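Local coordinates for protein LacI family sugar-binding transcriptional regulator (Enterococcus faecalis V583, PDB 4RK0) that binds ribose between the two lobes of a periplasmic-binding-protein-like fold and probably acts as a sugar-responsive, DNA-binding transcriptional regulator of the LacI family, at residues A[74-79]-A[97-102]; A[123-128]-A[207-212]. All blocks are in the same frame, centred on the assembly; numbering follows the deposited sequence.

The two contacts lie in different lobes of the sugar-binding fold, on opposite sides of the centre of the chain, with centres 37 Å apart and nearest atoms about 21 Å apart. Interaction 1 is a polar surface contact beside the mixed sheet, whereas interaction 2 is buried at the edge of the four-stranded parallel sheet. Ribose sits between the lobes, with Asp94, Gln95, Asn139 and Arg143 among its pocket residues. The loop of residues 97-102 follows Asp94 and Gln95 closely, and the side chain of Lys97 is about 11 Å from the sugar. Along the chain the contacts come in series: 97-102 closes before 123-128 opens.

Interaction 1: A[74-79]-A[97-102]; sequences ISNQTI and KAEGFS
The amide of Asn76 overlaps the carboxylate of Glu99, the two groups coming from opposite directions with their planes 31° apart. Asn76 OD1 and Glu99 OE1 approach to 3.3 Å; both are acceptors, so this is no hydrogen bond. Glu99 OE1 lies 3.5 Å from Asn76 CG and 3.7 Å from Asn76 CB, so it lies against the CB-CG-OD1 side of Asn76. Each oxygen also has a basic partner: Asn76 OD1 accepts from Lys96 NZ, which also reaches Ile74 O, while Glu99 OE1 makes a salt bridge with Arg84. These positive groups probably offset the repulsion between the acceptors. The setting is the first lobe of the periplasmic-binding-protein-like fold, where helix 76-86 packs beside the parallel strands and residues 97-102 belong to the loop joining strands 90-93 and 103-107. Asn76 opens the first turn of the helix, right after its N-cap: Ser75 OG accepts from Thr78 N at 2.8 Å, with an N-H...O angle of 162°. Behind the polar pair, Ile79 turns inward onto Phe90 and Ile69. In the Asn76 side chain, CG stands anti to the carbonyl carbon (chi1 -69°), which carries the amide off the helix toward the loop. Glu99 answers with a chain extended beyond CG, although it is poorly ordered and its exact placing is less certain. Arg84, on helix 76-86, also donates through NH2 to Phe101 O farther along the loop, tying the helix to the loop a second time.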
ATOM      1  N   ILE A  74     -14.576  -9.086  13.296  1.00 30.64           N
ATOM      2  CA  ILE A  74     -15.027 -10.467  13.511  1.00 41.24           C
ATOM      3  C   ILE A  74     -15.128 -10.720  15.014  1.00 29.07           C
ATOM      4  O   ILE A  74     -14.147 -10.578  15.749  1.00 39.66           O
ATOM      5  CB  ILE A  74     -14.090 -11.474  12.842  1.00 47.34           C
ATOM      6  CG1 ILE A  74     -13.939 -11.159  11.347  1.00 37.99           C
ATOM      7  CG2 ILE A  74     -14.610 -12.888  13.041  1.00 40.53           C
ATOM      8  CD1 ILE A  74     -15.162 -11.452  10.489  1.00 42.03           C
ATOM      9  N   SER A  75     -16.338 -11.049  15.501  1.00 30.11           N
ATOM     10  CA  SER A  75     -16.546 -11.140  16.929  1.00 40.54           C
ATOM     11  C   SER A  75     -16.182 -12.534  17.406  1.00 35.86           C
ATOM     12  O   SER A  75     -16.242 -13.492  16.641  1.00 40.00           O
ATOM     13  CB  SER A  75     -18.021 -10.856  17.290  1.00 40.91           C
ATOM     14  OG  SER A  75     -18.844 -11.919  16.825  1.00 41.90           O
ATOM     15  N   ASN A  76     -15.813 -12.613  18.675  1.00 36.57           N
ATOM     16  CA  ASN A  76     -15.608 -13.877  19.375  1.00 45.82           C
ATOM     17  C   ASN A  76     -16.838 -14.770  19.304  1.00 44.59           C
ATOM     18  O   ASN A  76     -16.699 -15.970  19.115  1.00 42.96           O
ATOM     19  CB  ASN A  76     -15.185 -13.633  20.829  1.00 43.89           C
ATOM     20  CG  ASN A  76     -13.791 -13.033  20.941  1.00109.65           C
ATOM     21  OD1 ASN A  76     -12.985 -13.151  20.018  1.00 50.84           O
ATOM     22  ND2 ASN A  76     -13.500 -12.381  22.066  1.00 65.65           N
ATOM     23  N   GLN A  77     -18.032 -14.188  19.401  1.00 55.05           N
ATOM     24  CA  GLN A  77     -19.268 -14.958  19.252  0.50 46.00           C
ATOM     25  C   GLN A  77     -19.346 -15.541  17.850  1.00 46.08           C
ATOM     26  O   GLN A  77     -19.600 -16.718  17.680  1.00 43.83           O
ATOM     27  CB  GLN A  77     -20.496 -14.088  19.533  0.50 71.92           C
ATOM     28  CG  GLN A  77     -21.828 -14.770  19.252  0.50 56.24           C
ATOM     29  CD  GLN A  77     -22.971 -14.129  20.009  0.50 63.38           C
ATOM     30  OE1 GLN A  77     -22.887 -13.924  21.222  0.50 48.69           O
ATOM     31  NE2 GLN A  77     -24.052 -13.812  19.301  0.50 37.36           N
ATOM     32  N   THR A  78     -19.110 -14.713  16.834  1.00 41.90           N
ATOM     33  CA  THR A  78     -19.118 -15.227  15.456  1.00 44.79           C
ATOM     34  C   THR A  78     -18.116 -16.367  15.270  1.00 41.52           C
ATOM     35  O   THR A  78     -18.386 -17.342  14.577  1.00 43.69           O
ATOM     36  CB  THR A  78     -18.803 -14.122  14.430  1.00 41.13           C
ATOM     37  OG1 THR A  78     -19.867 -13.167  14.434  1.00 45.37           O
ATOM     38  CG2 THR A  78     -18.658 -14.695  13.020  1.00 44.71           C
ATOM     39  N   ILE A  79     -16.942 -16.223  15.872  1.00 37.28           N
ATOM     40  CA  ILE A  79     -15.890 -17.208  15.689  1.00 47.68           C
ATOM     41  C   ILE A  79     -16.318 -18.569  16.282  1.00 53.22           C
ATOM     42  O   ILE A  79     -16.182 -19.622  15.642  1.00 48.39           O
ATOM     43  CB  ILE A  79     -14.570 -16.688  16.297  1.00 40.34           C
ATOM     44  CG1 ILE A  79     -13.947 -15.663  15.333  1.00 36.56           C
ATOM     45  CG2 ILE A  79     -13.600 -17.828  16.570  1.00 47.36           C
ATOM     46  CD1 ILE A  79     -12.785 -14.886  15.922  1.00 39.86           C
ATOM     47  N   LYS A  97      -8.230  -8.894  19.078  1.00 29.08           N
ATOM     48  CA  LYS A  97      -7.824  -9.297  20.394  1.00 33.70           C
ATOM     49  C   LYS A  97      -8.016 -10.819  20.609  1.00 40.22           C
ATOM     50  O   LYS A  97      -9.022 -11.380  20.206  1.00 36.94           O
ATOM     51  CB  LYS A  97      -8.618  -8.490  21.429  1.00 52.42           C
ATOM     52  CG  LYS A  97      -8.552  -8.978  22.864  1.00 71.93           C
ATOM     53  CD  LYS A  97      -7.156  -8.902  23.446  1.00 55.16           C
ATOM     54  CE  LYS A  97      -7.210  -9.147  24.946  1.00 85.01           C
ATOM     55  NZ  LYS A  97      -6.175 -10.124  25.368  1.00 72.65           N
ATOM     56  N   ALA A  98      -7.012 -11.467  21.198  1.00 35.72           N
ATOM     57  CA  ALA A  98      -7.060 -12.895  21.465  1.00 50.96           C
ATOM     58  C   ALA A  98      -7.790 -13.139  22.779  1.00 43.32           C
ATOM     59  O   ALA A  98      -7.510 -12.490  23.787  1.00 49.35           O
ATOM     60  CB  ALA A  98      -5.652 -13.468  21.546  1.00 46.31           C
ATOM     61  N   GLU A  99      -8.700 -14.101  22.765  1.00 55.91           N
ATOM     62  CA  GLU A  99      -9.313 -14.576  24.009  1.00 91.31           C
ATOM     63  C   GLU A  99      -8.340 -15.485  24.793  1.00159.53           C
ATOM     64  O   GLU A  99      -8.292 -15.443  26.028  1.00 59.83           O
ATOM     65  CB  GLU A  99     -10.672 -15.257  23.756  1.00 81.08           C
ATOM     66  CG  GLU A  99     -10.808 -16.030  22.446  1.00109.80           C
ATOM     67  CD  GLU A  99     -12.250 -16.316  22.092  1.00107.83           C
ATOM     68  OE1 GLU A  99     -12.581 -16.271  20.888  1.00114.35           O
ATOM     69  OE2 GLU A  99     -13.056 -16.578  23.007  1.00105.16           O
ATOM     70  N   GLY A 100      -7.538 -16.274  24.083  1.00 59.06           N
ATOM     71  CA  GLY A 100      -6.587 -17.186  24.731  1.00101.08           C
ATOM     72  C   GLY A 100      -6.845 -18.666  24.492  1.00122.08           C
ATOM     73  O   GLY A 100      -6.094 -19.510  24.989  1.00 59.51           O
ATOM     74  N   PHE A 101      -7.912 -18.987  23.757  1.00 56.82           N
ATOM     75  CA  PHE A 101      -8.131 -20.350  23.243  1.00 58.10           C
ATOM     76  C   PHE A 101      -7.999 -20.368  21.717  1.00 37.69           C
ATOM     77  O   PHE A 101      -8.859 -20.845  20.986  1.00 40.99           O
ATOM     78  CB  PHE A 101      -9.479 -20.883  23.719  1.00 58.76           C
ATOM     79  CG  PHE A 101      -9.464 -21.308  25.163  1.00165.66           C
ATOM     80  CD1 PHE A 101      -9.530 -20.360  26.181  1.00123.81           C
ATOM     81  CD2 PHE A 101      -9.342 -22.653  25.506  1.00115.80           C
ATOM     82  CE1 PHE A 101      -9.498 -20.746  27.511  1.00 88.01           C
ATOM     83  CE2 PHE A 101      -9.311 -23.044  26.836  1.00101.62           C
ATOM     84  CZ  PHE A 101      -9.389 -22.089  27.839  1.00109.80           C
ATOM     85  N   SER A 102      -6.911 -19.785  21.251  1.00 44.30           N
ATOM     86  CA  SER A 102      -6.587 -19.822  19.858  1.00 38.50           C
ATOM     87  C   SER A 102      -5.113 -19.510  19.718  1.00 28.30           C
ATOM     88  O   SER A 102      -4.427 -19.124  20.671  1.00 35.16           O
ATOM     89  CB  SER A 102      -7.422 -18.827  19.050  1.00 83.16           C
ATOM     90  OG  SER A 102      -7.040 -17.500  19.324  1.00 48.60           O
TER

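Interaction 2: A[123-128]-A[207-212]; sequences QRHEQV and DYSIIG
His125 meets Ser209 in the second lobe of the periplasmic-binding-protein-like fold, whose four-stranded parallel sheet has 209-211 as an outermost strand within this chain and 127-132 separated from it by strand 181-184. The first segment begins at Gln123, where helix 109-122 gives way to the turn leading into strand 127-132. Gln123 NE2 donates to Thr270 OG1. Arg124 follows with positive phi (68°) as the C-prime residue of a Schellman motif: His125 N bonds back to Leu120 O and Arg124 N to Gln121 O, ending the helix and turning the chain toward the strand. His125 then carries the contact alone from this side. Its CG lies beside the backbone N, anti to the carbonyl carbon (chi1 -67°), which carries the imidazole toward Ser209, next to Thr180 just before strand 181-184. Both ring nitrogens have partners: His125 ND1 is bonded to Thr180 OG1 and His125 NE2 to Ala271 O, so the buried ring is held through both nitrogens. His125 O is bonded to Tyr151 OH. Past Glu126 the chain enters the strand, where Gln127 pairs with Thr180 and Val128 with Lys154 and Gln156 through backbone bonds. Opposite the ring, Ser209 offers both its side-chain atoms, CB lying 3.4 Å from His125 NE2 and 3.7 Å from His125 CE1. The hydroxyl accepts from Ala271 N, so residue 271 bridges the pair through its own backbone, giving N to the serine and O to the imidazole. Ser209 OG approaches the ring obliquely, 3.0 Å from His125 NE2 and 3.5 Å from His125 CE1.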
ATOM      1  N   GLN A 123      15.153  13.454  24.614  1.00 31.74           N
ATOM      2  CA  GLN A 123      15.154  14.739  23.918  1.00 34.36           C
ATOM      3  C   GLN A 123      14.553  15.866  24.761  1.00 34.24           C
ATOM      4  O   GLN A 123      14.337  16.972  24.280  1.00 33.60           O
ATOM      5  CB  GLN A 123      14.385  14.595  22.608  1.00 25.08           C
ATOM      6  CG  GLN A 123      14.944  13.540  21.654  1.00 31.20           C
ATOM      7  CD  GLN A 123      16.235  13.962  20.964  1.00 46.06           C
ATOM      8  OE1 GLN A 123      17.202  14.376  21.595  1.00 36.70           O
ATOM      9  NE2 GLN A 123      16.247  13.856  19.659  1.00 32.69           N
ATOM     10  N   ARG A 124      14.265  15.581  26.028  1.00 34.81           N
ATOM     11  CA  ARG A 124      13.881  16.599  27.015  1.00 35.10           C
ATOM     12  C   ARG A 124      12.536  17.256  26.801  1.00 32.28           C
ATOM     13  O   ARG A 124      12.298  18.346  27.324  1.00 34.52           O
ATOM     14  CB  ARG A 124      14.928  17.702  27.101  1.00 31.30           C
ATOM     15  CG  ARG A 124      16.347  17.182  27.022  1.00 32.28           C
ATOM     16  CD  ARG A 124      17.349  18.080  27.742  1.00 56.53           C
ATOM     17  NE  ARG A 124      17.698  19.240  26.942  1.00 52.57           N
ATOM     18  CZ  ARG A 124      18.754  19.348  26.135  1.00 53.50           C
ATOM     19  NH1 ARG A 124      18.934  20.482  25.463  1.00 63.94           N
ATOM     20  NH2 ARG A 124      19.623  18.351  25.968  1.00 56.07           N
ATOM     21  N   HIS A 125      11.636  16.605  26.079  1.00 32.16           N
ATOM     22  CA  HIS A 125      10.281  17.134  25.938  1.00 28.50           C
ATOM     23  C   HIS A 125       9.465  16.867  27.190  1.00 34.44           C
ATOM     24  O   HIS A 125       9.452  15.752  27.683  1.00 35.96           O
ATOM     25  CB  HIS A 125       9.615  16.549  24.703  1.00 31.81           C
ATOM     26  CG  HIS A 125      10.280  17.012  23.455  1.00 34.00           C
ATOM     27  ND1 HIS A 125       9.960  18.208  22.858  1.00 33.52           N
ATOM     28  CD2 HIS A 125      11.322  16.506  22.763  1.00 33.38           C
ATOM     29  CE1 HIS A 125      10.762  18.408  21.825  1.00 30.79           C
ATOM     30  NE2 HIS A 125      11.604  17.397  21.749  1.00 33.78           N
ATOM     31  N   GLU A 126       8.767  17.897  27.668  1.00 32.61           N
ATOM     32  CA  GLU A 126       8.073  17.864  28.933  1.00 36.85           C
ATOM     33  C   GLU A 126       6.571  17.951  28.749  1.00 41.05           C
ATOM     34  O   GLU A 126       5.798  17.571  29.646  1.00 34.55           O
ATOM     35  CB  GLU A 126       8.589  19.025  29.831  1.00 32.59           C
ATOM     36  CG  GLU A 126      10.105  19.113  30.012  1.00 88.61           C
ATOM     37  CD  GLU A 126      10.548  20.297  30.872  1.00 86.89           C
ATOM     38  OE1 GLU A 126       9.780  21.270  31.012  1.00 66.15           O
ATOM     39  OE2 GLU A 126      11.679  20.260  31.414  1.00 65.46           O
ATOM     40  N   GLN A 127       6.155  18.465  27.594  1.00 38.60           N
ATOM     41  CA  GLN A 127       4.752  18.530  27.232  1.00 29.42           C
ATOM     42  C   GLN A 127       4.597  17.883  25.884  1.00 32.78           C
ATOM     43  O   GLN A 127       5.151  18.372  24.889  1.00 29.20           O
ATOM     44  CB  GLN A 127       4.279  19.974  27.176  1.00 34.24           C
ATOM     45  CG  GLN A 127       4.548  20.731  28.473  1.00 46.58           C
ATOM     46  CD  GLN A 127       4.009  22.144  28.444  1.00 78.43           C
ATOM     47  OE1 GLN A 127       4.771  23.105  28.390  1.00 54.62           O
ATOM     48  NE2 GLN A 127       2.691  22.278  28.475  1.00 48.35           N
ATOM     49  N   VAL A 128       3.894  16.770  25.872  1.00 28.42           N
ATOM     50  CA  VAL A 128       3.698  15.996  24.650  1.00 35.40           C
ATOM     51  C   VAL A 128       2.254  15.671  24.380  1.00 37.83           C
ATOM     52  O   VAL A 128       1.409  15.681  25.269  1.00 35.98           O
ATOM     53  CB  VAL A 128       4.469  14.673  24.682  1.00 33.01           C
ATOM     54  CG1 VAL A 128       5.955  14.917  24.839  1.00 33.33           C
ATOM     55  CG2 VAL A 128       3.937  13.764  25.794  1.00 33.70           C
ATOM     56  N   ASP A 207      10.256  23.104  15.282  1.00 27.97           N
ATOM     57  CA  ASP A 207       9.053  23.480  16.028  1.00 32.83           C
ATOM     58  C   ASP A 207       8.409  22.305  16.762  1.00 43.14           C
ATOM     59  O   ASP A 207       7.957  22.465  17.891  1.00 29.68           O
ATOM     60  CB  ASP A 207       8.007  24.132  15.124  1.00 34.53           C
ATOM     61  CG  ASP A 207       8.483  25.456  14.562  1.00 56.84           C
ATOM     62  OD1 ASP A 207       9.173  26.185  15.297  1.00 40.63           O
ATOM     63  OD2 ASP A 207       8.201  25.760  13.384  1.00 33.83           O
ATOM     64  N   TYR A 208       8.326  21.146  16.104  1.00 30.92           N
ATOM     65  CA  TYR A 208       7.758  19.964  16.732  1.00 30.65           C
ATOM     66  C   TYR A 208       8.594  18.753  16.441  1.00 33.20           C
ATOM     67  O   TYR A 208       9.009  18.542  15.319  1.00 33.46           O
ATOM     68  CB  TYR A 208       6.357  19.689  16.240  1.00 30.32           C
ATOM     69  CG  TYR A 208       5.349  20.721  16.630  1.00 31.87           C
ATOM     70  CD1 TYR A 208       5.112  21.820  15.818  1.00 35.14           C
ATOM     71  CD2 TYR A 208       4.613  20.603  17.804  1.00 29.05           C
ATOM     72  CE1 TYR A 208       4.184  22.785  16.174  1.00 34.43           C
ATOM     73  CE2 TYR A 208       3.668  21.556  18.153  1.00 36.41           C
ATOM     74  CZ  TYR A 208       3.450  22.642  17.322  1.00 33.89           C
ATOM     75  OH  TYR A 208       2.528  23.604  17.652  1.00 42.66           O
ATOM     76  N   SER A 209       8.841  17.984  17.499  1.00 37.78           N
ATOM     77  CA  SER A 209       9.484  16.690  17.426  1.00 32.11           C
ATOM     78  C   SER A 209       8.359  15.709  17.291  1.00 26.38           C
ATOM     79  O   SER A 209       7.372  15.786  18.044  1.00 30.12           O
ATOM     80  CB  SER A 209      10.293  16.415  18.714  1.00 32.77           C
ATOM     81  OG  SER A 209      11.535  17.092  18.721  1.00 31.84           O
ATOM     82  N   ILE A 210       8.489  14.803  16.322  1.00 29.73           N
ATOM     83  CA  ILE A 210       7.515  13.771  16.094  1.00 30.37           C
ATOM     84  C   ILE A 210       8.154  12.396  16.039  1.00 30.90           C
ATOM     85  O   ILE A 210       9.145  12.186  15.351  1.00 28.29           O
ATOM     86  CB  ILE A 210       6.782  13.984  14.745  1.00 28.01           C
ATOM     87  CG1 ILE A 210       6.136  15.382  14.747  1.00 32.33           C
ATOM     88  CG2 ILE A 210       5.769  12.875  14.489  1.00 25.13           C
ATOM     89  CD1 ILE A 210       5.403  15.771  13.481  1.00 53.06           C
ATOM     90  N   ILE A 211       7.497  11.453  16.713  1.00 24.02           N
ATOM     91  CA  ILE A 211       7.830  10.032  16.622  1.00 25.62           C
ATOM     92  C   ILE A 211       6.578   9.256  16.229  1.00 25.81           C
ATOM     93  O   ILE A 211       5.482   9.453  16.814  1.00 25.91           O
ATOM     94  CB  ILE A 211       8.409   9.450  17.950  1.00 30.86           C
ATOM     95  CG1 ILE A 211       8.734   7.955  17.803  1.00 25.07           C
ATOM     96  CG2 ILE A 211       7.451   9.652  19.113  1.00 30.34           C
ATOM     97  CD1 ILE A 211       9.735   7.468  18.840  1.00 27.96           C
ATOM     98  N   GLY A 212       6.757   8.381  15.242  1.00 22.94           N
ATOM     99  CA  GLY A 212       5.735   7.555  14.696  1.00 21.04           C
ATOM    100  C   GLY A 212       5.683   6.145  15.249  1.00 22.07           C
ATOM    101  O   GLY A 212       6.312   5.840  16.248  1.00 28.68           O
TER